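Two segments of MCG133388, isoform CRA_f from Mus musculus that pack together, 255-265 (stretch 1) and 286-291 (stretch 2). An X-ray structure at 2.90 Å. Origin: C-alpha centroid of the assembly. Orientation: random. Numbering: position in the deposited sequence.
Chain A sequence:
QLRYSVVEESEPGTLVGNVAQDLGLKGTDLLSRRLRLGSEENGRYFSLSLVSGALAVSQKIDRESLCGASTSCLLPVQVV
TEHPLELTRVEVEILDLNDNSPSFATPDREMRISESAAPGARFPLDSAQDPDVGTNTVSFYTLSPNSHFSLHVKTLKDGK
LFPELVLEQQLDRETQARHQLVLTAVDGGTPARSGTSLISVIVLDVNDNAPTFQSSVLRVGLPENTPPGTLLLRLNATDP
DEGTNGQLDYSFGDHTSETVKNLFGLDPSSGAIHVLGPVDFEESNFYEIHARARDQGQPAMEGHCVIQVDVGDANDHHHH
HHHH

Stretch 1 255-265: HTSETVKNLFG
Stretch 2, residues 286-291: FYEIHA

A short helix, 258-263, lies across an extended strand, 286-291, with the two axes nearly perpendicular (87° between their N-to-C directions) and 9.4 Å apart at closest approach. No hydrogen bond links the stretches; side-chain packing holds the contact, burying 345 Å², both sides summed. In register, Val 260 is nearest Ile 289 (CA to CA 7.1 Å) and Thr 256 is nearest His 290 (CA to CA 6.9 Å).

Ser 257 starts the helix as N-cap: with chi1 t, its OG accepts a weak hydrogen bond from Thr 259 N at 3.3 Å. Helical phi/psi follow, from -67/-29 at Glu 258 to -85/-53 at Leu 263, and Phe 264 leaves them at -107/154, although its N still reaches Val 260 O at 2.7 Å. Leu 263 and Phe 264, consecutive residues, both have CA-to-CB toward the strand.

Tyr 287 gives up the most surface. In the strand at -136/136, with CA-to-CB toward the helix and chi1 m, chi2 -76°, it offers a ring face to Leu 263, whose CD1 sits 3.4 Å from Tyr 287 CZ and 28° off the ring normal. Leu 263 has chi1 at -95°, between wells, and chi2 t. The edge of Phe 264 also turns toward the face of Tyr 287, in an offset edge-to-face pair with centroids 6.0 Å apart and planes at 72°.

Ile 289, two residues on, starts sideways, but chi1 m and chi2 t carry its end nearer. Its CD1 lies over one face of the Phe 264 ring (chi1 m, chi2 -87°), 3.6 Å from Phe 264 CD2, while its CG1 meets Val 260 CG1 at 3.8 Å, Val 260 having chi1 t. Between Tyr 287 and Ile 289, Glu 288 has its CA-to-CB bond directed away. The rule is that each aromatic ring receives an aliphatic methyl over one face.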

# COMPACT_ATOMS: atom_id res chain seq x y z
N HIS A 255 14.13 -35.68 -31.94
CA HIS A 255 14.17 -36.58 -33.08
C HIS A 255 15.39 -36.31 -33.97
O HIS A 255 15.33 -36.50 -35.18
CB HIS A 255 12.89 -36.47 -33.90
CG HIS A 255 11.67 -36.94 -33.16
ND1 HIS A 255 11.42 -38.27 -32.91
CD2 HIS A 255 10.64 -36.25 -32.62
CE1 HIS A 255 10.28 -38.38 -32.25
NE2 HIS A 255 9.79 -37.17 -32.06
N THR A 256 16.47 -35.86 -33.35
CA THR A 256 17.73 -35.67 -34.06
C THR A 256 18.27 -37.01 -34.54
O THR A 256 18.24 -38.00 -33.80
CB THR A 256 18.78 -34.97 -33.17
OG1 THR A 256 18.29 -33.69 -32.76
CG2 THR A 256 20.10 -34.79 -33.92
N SER A 257 18.75 -37.05 -35.77
CA SER A 257 19.30 -38.27 -36.36
C SER A 257 20.45 -38.82 -35.54
O SER A 257 21.20 -38.07 -34.92
CB SER A 257 19.75 -38.01 -37.80
OG SER A 257 20.32 -39.17 -38.37
N GLU A 258 20.60 -40.15 -35.53
CA GLU A 258 21.67 -40.80 -34.79
C GLU A 258 23.02 -40.45 -35.40
O GLU A 258 24.04 -40.42 -34.71
CB GLU A 258 21.46 -42.31 -34.77
CG GLU A 258 22.44 -43.06 -33.87
CD GLU A 258 22.16 -44.55 -33.82
OE1 GLU A 258 21.11 -44.98 -34.36
OE2 GLU A 258 22.98 -45.29 -33.25
N THR A 259 23.03 -40.20 -36.71
CA THR A 259 24.24 -39.81 -37.42
C THR A 259 24.79 -38.49 -36.88
O THR A 259 25.99 -38.35 -36.67
CB THR A 259 23.98 -39.66 -38.93
OG1 THR A 259 23.31 -40.83 -39.42
CG2 THR A 259 25.28 -39.47 -39.69
N VAL A 260 23.89 -37.53 -36.67
CA VAL A 260 24.27 -36.23 -36.13
C VAL A 260 24.79 -36.36 -34.70
O VAL A 260 25.78 -35.73 -34.34
CB VAL A 260 23.08 -35.25 -36.15
CG1 VAL A 260 23.49 -33.90 -35.56
CG2 VAL A 260 22.56 -35.07 -37.57
N LYS A 261 24.13 -37.19 -33.91
CA LYS A 261 24.51 -37.38 -32.51
C LYS A 261 25.84 -38.12 -32.39
O LYS A 261 26.55 -37.96 -31.40
CB LYS A 261 23.41 -38.12 -31.75
CG LYS A 261 22.07 -37.40 -31.71
CD LYS A 261 21.25 -37.88 -30.53
CE LYS A 261 19.85 -37.27 -30.52
NZ LYS A 261 18.97 -37.90 -31.54
N ASN A 262 26.15 -38.95 -33.38
CA ASN A 262 27.43 -39.66 -33.40
C ASN A 262 28.57 -38.77 -33.88
O ASN A 262 29.73 -38.98 -33.53
CB ASN A 262 27.33 -40.90 -34.28
CG ASN A 262 26.70 -42.08 -33.57
OD1 ASN A 262 26.92 -42.29 -32.37
ND2 ASN A 262 25.90 -42.86 -34.30
N LEU A 263 28.24 -37.77 -34.69
CA LEU A 263 29.22 -36.82 -35.20
C LEU A 263 29.47 -35.68 -34.21
O LEU A 263 30.60 -35.40 -33.84
CB LEU A 263 28.78 -36.25 -36.54
CG LEU A 263 29.31 -36.93 -37.80
CD1 LEU A 263 28.79 -36.23 -39.04
CD2 LEU A 263 30.83 -36.95 -37.79
N PHE A 264 28.38 -35.03 -33.80
CA PHE A 264 28.48 -33.85 -32.95
C PHE A 264 28.04 -34.14 -31.52
O PHE A 264 27.25 -35.05 -31.27
CB PHE A 264 27.65 -32.71 -33.53
CG PHE A 264 27.95 -32.41 -34.98
CD1 PHE A 264 28.97 -31.54 -35.32
CD2 PHE A 264 27.21 -33.00 -35.99
CE1 PHE A 264 29.24 -31.26 -36.64
CE2 PHE A 264 27.48 -32.73 -37.31
CZ PHE A 264 28.50 -31.86 -37.64
N GLY A 265 28.57 -33.36 -30.58
CA GLY A 265 28.21 -33.49 -29.18
C GLY A 265 28.24 -32.15 -28.47
O GLY A 265 29.29 -31.51 -28.40
N PHE A 286 26.14 -31.88 -46.11
CA PHE A 286 25.53 -30.97 -45.15
C PHE A 286 24.87 -31.69 -43.98
O PHE A 286 24.42 -32.83 -44.11
CB PHE A 286 24.51 -30.07 -45.85
CG PHE A 286 23.37 -30.83 -46.49
CD1 PHE A 286 23.50 -31.35 -47.76
CD2 PHE A 286 22.17 -31.00 -45.81
CE1 PHE A 286 22.46 -32.04 -48.35
CE2 PHE A 286 21.13 -31.70 -46.40
CZ PHE A 286 21.27 -32.22 -47.67
N TYR A 287 24.80 -31.00 -42.84
CA TYR A 287 24.09 -31.50 -41.67
C TYR A 287 23.27 -30.39 -41.04
O TYR A 287 23.75 -29.26 -40.88
CB TYR A 287 25.07 -32.08 -40.64
CG TYR A 287 25.85 -33.28 -41.14
CD1 TYR A 287 25.26 -34.53 -41.23
CD2 TYR A 287 27.19 -33.15 -41.51
CE1 TYR A 287 25.97 -35.62 -41.68
CE2 TYR A 287 27.91 -34.24 -41.96
CZ TYR A 287 27.29 -35.48 -42.05
OH TYR A 287 28.01 -36.57 -42.50
N GLU A 288 22.04 -30.70 -40.67
CA GLU A 288 21.14 -29.71 -40.08
C GLU A 288 20.84 -30.03 -38.62
O GLU A 288 19.95 -30.82 -38.32
CB GLU A 288 19.85 -29.62 -40.89
CG GLU A 288 18.90 -28.54 -40.42
CD GLU A 288 17.75 -28.31 -41.39
OE1 GLU A 288 16.59 -28.31 -40.94
OE2 GLU A 288 18.02 -28.13 -42.59
N ILE A 289 21.60 -29.41 -37.72
CA ILE A 289 21.47 -29.68 -36.29
C ILE A 289 20.36 -28.84 -35.65
O ILE A 289 20.31 -27.63 -35.82
CB ILE A 289 22.80 -29.40 -35.55
CG1 ILE A 289 23.93 -30.21 -36.18
CG2 ILE A 289 22.67 -29.72 -34.07
CD1 ILE A 289 25.28 -29.98 -35.53
N HIS A 290 19.49 -29.51 -34.90
CA HIS A 290 18.41 -28.85 -34.19
C HIS A 290 18.76 -28.67 -32.72
O HIS A 290 18.81 -29.64 -31.96
CB HIS A 290 17.11 -29.65 -34.33
CG HIS A 290 15.95 -29.06 -33.59
ND1 HIS A 290 14.84 -29.80 -33.24
CD2 HIS A 290 15.72 -27.81 -33.13
CE1 HIS A 290 13.98 -29.03 -32.59
NE2 HIS A 290 14.49 -27.82 -32.51
N ALA A 291 19.01 -27.43 -32.32
CA ALA A 291 19.36 -27.13 -30.93
C ALA A 291 18.13 -26.71 -30.13
O ALA A 291 17.16 -26.21 -30.69
CB ALA A 291 20.42 -26.04 -30.88